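Non-reducing end alpha-L-arabinofuranosidase BoGH43B (PDB 5JOZ) hydrolyses terminal non-reducing alpha-L-arabinofuranoside residues from xyloglucan side chains, converting S units to X units during xyloglucan breakdown. Local coordinates at residues E161-L170 / V203-Y214. Sequence-based numbering, arbitrary orientation.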
loop_
_atom_site.group_PDB
_atom_site.type_symbol
_atom_site.label_atom_id
_atom_site.label_comp_id
_atom_site.label_asym_id
_atom_site.label_seq_id
_atom_site.Cartn_x
_atom_site.Cartn_y
_atom_site.Cartn_z
ATOM N N GLU A 161 14.216 28.837 -5.055
ATOM C CA GLU A 161 13.194 29.812 -4.623
ATOM C C GLU A 161 12.509 29.197 -3.406
ATOM O O GLU A 161 11.985 28.085 -3.484
ATOM C CB GLU A 161 12.166 30.127 -5.731
ATOM C CG GLU A 161 12.773 30.466 -7.098
ATOM C CD GLU A 161 11.760 30.922 -8.159
ATOM O OE1 GLU A 161 11.906 30.482 -9.328
ATOM O OE2 GLU A 161 10.842 31.730 -7.845
ATOM N N ALA A 162 12.520 29.911 -2.284
ATOM C CA ALA A 162 12.050 29.354 -1.018
ATOM C C ALA A 162 10.541 29.196 -0.958
ATOM O O ALA A 162 9.799 29.874 -1.670
ATOM C CB ALA A 162 12.516 30.202 0.144
ATOM N N LEU A 163 10.118 28.296 -0.076
ATOM C CA LEU A 163 8.718 28.048 0.201
ATOM C C LEU A 163 7.999 29.313 0.620
ATOM O O LEU A 163 8.512 30.058 1.446
ATOM C CB LEU A 163 8.565 27.042 1.345
ATOM C CG LEU A 163 9.074 25.620 1.159
ATOM C CD1 LEU A 163 8.688 24.803 2.378
ATOM C CD2 LEU A 163 8.516 24.995 -0.106
ATOM N N ARG A 164 6.809 29.537 0.063
ATOM C CA ARG A 164 5.880 30.540 0.587
ATOM C C ARG A 164 4.421 30.118 0.380
ATOM O O ARG A 164 4.113 29.358 -0.544
ATOM C CB ARG A 164 6.142 31.895 -0.067
ATOM C CG ARG A 164 5.657 32.035 -1.503
ATOM C CD ARG A 164 6.465 33.083 -2.256
ATOM N NE ARG A 164 7.787 32.565 -2.615
ATOM C CZ ARG A 164 8.836 33.301 -2.983
ATOM N NH1 ARG A 164 8.762 34.633 -3.059
ATOM N NH2 ARG A 164 9.982 32.688 -3.282
ATOM N N LYS A 165 3.540 30.628 1.241
ATOM C CA LYS A 165 2.093 30.412 1.113
ATOM C C LYS A 165 1.570 31.031 -0.196
ATOM O O LYS A 165 1.807 32.217 -0.476
ATOM C CB LYS A 165 1.357 30.990 2.333
ATOM C CG LYS A 165 -0.170 30.885 2.327
ATOM C CD LYS A 165 -0.747 31.451 3.632
ATOM C CE LYS A 165 -2.218 31.858 3.543
ATOM N NZ LYS A 165 -3.167 30.719 3.722
ATOM N N VAL A 166 0.900 30.200 -0.996
ATOM C CA VAL A 166 0.266 30.627 -2.252
ATOM C C VAL A 166 -1.261 30.459 -2.263
ATOM O O VAL A 166 -1.950 31.143 -3.011
ATOM C CB VAL A 166 0.860 29.887 -3.480
ATOM C CG1 VAL A 166 2.342 30.164 -3.603
ATOM C CG2 VAL A 166 0.607 28.374 -3.425
ATOM N N ALA A 167 -1.794 29.534 -1.473
ATOM C CA ALA A 167 -3.244 29.284 -1.448
ATOM C C ALA A 167 -3.570 28.576 -0.156
ATOM O O ALA A 167 -2.693 28.405 0.673
ATOM C CB ALA A 167 -3.651 28.428 -2.644
ATOM N N SER A 168 -4.823 28.171 0.020
ATOM C CA SER A 168 -5.194 27.329 1.149
ATOM C C SER A 168 -6.308 26.350 0.781
ATOM O O SER A 168 -6.757 26.279 -0.372
ATOM C CB SER A 168 -5.584 28.209 2.348
ATOM O OG SER A 168 -6.945 28.578 2.314
ATOM N N GLY A 169 -6.732 25.569 1.762
ATOM C CA GLY A 169 -7.871 24.687 1.585
ATOM C C GLY A 169 -9.128 25.515 1.440
ATOM O O GLY A 169 -9.146 26.688 1.823
ATOM N N LEU A 170 -10.168 24.888 0.896
ATOM C CA LEU A 170 -11.422 25.551 0.524
ATOM C C LEU A 170 -12.584 25.341 1.507
ATOM O O LEU A 170 -13.736 25.405 1.099
ATOM C CB LEU A 170 -11.833 25.090 -0.880
ATOM C CG LEU A 170 -10.721 25.144 -1.930
ATOM C CD1 LEU A 170 -11.223 24.656 -3.283
ATOM C CD2 LEU A 170 -10.147 26.559 -2.043
ATOM N N VAL A 203 -10.823 18.598 -4.564
ATOM C CA VAL A 203 -11.215 19.961 -4.957
ATOM C C VAL A 203 -10.099 20.609 -5.766
ATOM O O VAL A 203 -8.964 20.151 -5.735
ATOM C CB VAL A 203 -11.591 20.846 -3.733
ATOM C CG1 VAL A 203 -12.696 20.189 -2.915
ATOM C CG2 VAL A 203 -10.387 21.176 -2.850
ATOM N N ILE A 204 -10.418 21.671 -6.500
ATOM C CA ILE A 204 -9.409 22.346 -7.330
ATOM C C ILE A 204 -9.563 23.870 -7.321
ATOM O O ILE A 204 -10.633 24.397 -7.029
ATOM C CB ILE A 204 -9.388 21.748 -8.758
ATOM C CG1 ILE A 204 -8.076 22.089 -9.489
ATOM C CG2 ILE A 204 -10.619 22.154 -9.545
ATOM C CD1 ILE A 204 -7.856 21.292 -10.762
ATOM N N GLN A 205 -8.456 24.557 -7.590
ATOM C CA GLN A 205 -8.418 26.015 -7.733
ATOM C C GLN A 205 -7.316 26.387 -8.722
ATOM O O GLN A 205 -6.430 25.568 -9.006
ATOM C CB GLN A 205 -8.163 26.673 -6.372
ATOM C CG GLN A 205 -6.941 26.144 -5.632
ATOM C CD GLN A 205 -6.841 26.681 -4.217
ATOM O OE1 GLN A 205 -6.832 27.887 -3.999
ATOM N NE2 GLN A 205 -6.764 25.780 -3.246
ATOM N N ARG A 206 -7.363 27.608 -9.249
ATOM C CA ARG A 206 -6.412 28.022 -10.275
ATOM C C ARG A 206 -6.021 29.502 -10.211
ATOM O O ARG A 206 -6.698 30.327 -9.593
ATOM C CB ARG A 206 -6.949 27.668 -11.665
ATOM C CG ARG A 206 -7.841 28.727 -12.304
ATOM C CD ARG A 206 -8.608 28.165 -13.487
ATOM N NE ARG A 206 -9.571 29.113 -14.020
ATOM C CZ ARG A 206 -10.412 28.875 -15.030
ATOM N NH1 ARG A 206 -10.437 27.694 -15.653
ATOM N NH2 ARG A 206 -11.250 29.835 -15.420
ATOM N N SER A 207 -4.915 29.814 -10.877
ATOM C CA SER A 207 -4.404 31.175 -10.958
ATOM C C SER A 207 -3.694 31.401 -12.294
ATOM O O SER A 207 -3.221 30.459 -12.917
ATOM C CB SER A 207 -3.455 31.410 -9.791
ATOM O OG SER A 207 -2.756 32.633 -9.923
ATOM N N LYS A 208 -3.638 32.654 -12.731
ATOM C CA LYS A 208 -2.805 33.047 -13.875
ATOM C C LYS A 208 -1.312 32.894 -13.536
ATOM O O LYS A 208 -0.495 32.634 -14.431
ATOM C CB LYS A 208 -3.114 34.490 -14.319
ATOM N N SER A 209 -0.975 33.033 -12.251
ATOM C CA SER A 209 0.402 32.926 -11.772
ATOM C C SER A 209 0.590 31.760 -10.778
ATOM O O SER A 209 -0.305 31.480 -9.986
ATOM C CB SER A 209 0.805 34.251 -11.107
ATOM O OG SER A 209 1.896 34.081 -10.220
ATOM N N PRO A 210 1.780 31.114 -10.782
ATOM C CA PRO A 210 2.057 30.075 -9.782
ATOM C C PRO A 210 1.861 30.538 -8.343
ATOM O O PRO A 210 1.385 29.764 -7.497
ATOM C CB PRO A 210 3.548 29.755 -9.993
ATOM C CG PRO A 210 3.920 30.313 -11.316
ATOM C CD PRO A 210 2.983 31.455 -11.571
ATOM N N TRP A 211 2.214 31.800 -8.084
ATOM C CA TRP A 211 2.277 32.342 -6.730
ATOM C C TRP A 211 0.946 32.893 -6.246
ATOM O O TRP A 211 0.880 33.440 -5.145
ATOM C CB TRP A 211 3.391 33.413 -6.628
ATOM C CG TRP A 211 4.680 32.954 -7.277
ATOM C CD1 TRP A 211 5.166 33.337 -8.501
ATOM C CD2 TRP A 211 5.595 31.979 -6.773
ATOM N NE1 TRP A 211 6.338 32.673 -8.775
ATOM C CE2 TRP A 211 6.626 31.833 -7.734
ATOM C CE3 TRP A 211 5.648 31.210 -5.601
ATOM C CZ2 TRP A 211 7.703 30.963 -7.552
ATOM C CZ3 TRP A 211 6.721 30.343 -5.416
ATOM C CH2 TRP A 211 7.738 30.230 -6.388
ATOM N N GLY A 212 -0.108 32.756 -7.050
ATOM C CA GLY A 212 -1.454 33.160 -6.642
ATOM C C GLY A 212 -1.803 34.590 -7.032
ATOM O O GLY A 212 -1.021 35.240 -7.722
ATOM N N PRO A 213 -2.963 35.101 -6.606
ATOM C CA PRO A 213 -3.926 34.390 -5.773
ATOM C C PRO A 213 -4.773 33.385 -6.567
ATOM O O PRO A 213 -5.027 33.580 -7.762
ATOM C CB PRO A 213 -4.797 35.525 -5.234
ATOM C CG PRO A 213 -4.824 36.513 -6.353
ATOM C CD PRO A 213 -3.520 36.373 -7.106
ATOM N N TYR A 214 -5.189 32.317 -5.889
ATOM C CA TYR A 214 -5.974 31.248 -6.500
ATOM C C TYR A 214 -7.437 31.439 -6.178
ATOM O O TYR A 214 -7.781 31.883 -5.079
ATOM C CB TYR A 214 -5.519 29.872 -6.002
ATOM C CG TYR A 214 -4.188 29.431 -6.567
ATOM C CD1 TYR A 214 -2.992 29.983 -6.099
ATOM C CD2 TYR A 214 -4.119 28.473 -7.575
ATOM C CE1 TYR A 214 -1.768 29.594 -6.614
ATOM C CE2 TYR A 214 -2.899 28.074 -8.104
ATOM C CZ TYR A 214 -1.726 28.630 -7.616
ATOM O OH TYR A 214 -0.519 28.230 -8.123
HETATM O O HOH W 1 -4.391 32.282 -3.151
HETATM O O HOH W 2 -6.813 29.165 -1.431
#
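Gln205 carries its CG between backbone N and carbonyl carbon (chi1 53°) and runs extended beyond it, which delivers its amide to Ser168 and Ala167, while a bend at chi3 (76°) folds Arg164 over a face of the Trp211 indole. Gln205 NE2 donates to Ser168 O at 2.9 Å, nearly straight (167°), with Ser168 O close to the plane of the Gln205 amide. The other end of the amide, OE1, accepts from a water that in turn accepts a hydrogen bond from Ser168 N, and it touches Ala167 CB at 3.5 Å. Both ends of the amide thus engage one backbone residue, and an alanine here would probably leave Ser168 O without this donor and open a gap beside Leu170 CD2. The Leu170 and Val203 side chains pass in opposite directions, with Leu170 CD1 3.6 Å from Val203 CG2. A second water joins Val166 O to Tyr214 N, and that same carbonyl oxygen meets the tyrosine ring at its edge. Arg164 CZ stands 4.7 Å from the centroid of the six-membered ring of Trp211 in a cation-pi contact, its guanidinium inclined to the ring and bonded through NH2 to Ala162 O. Glu161 OE2 approaches Trp211 CZ2 at 3.2 Å, while OE1 is salt-bridged to Lys135. At this inter-blade seam of the GH43 five-bladed beta-propeller, the paired grip on Ser168 fixes the amide's rotation and satisfies backbone polar atoms.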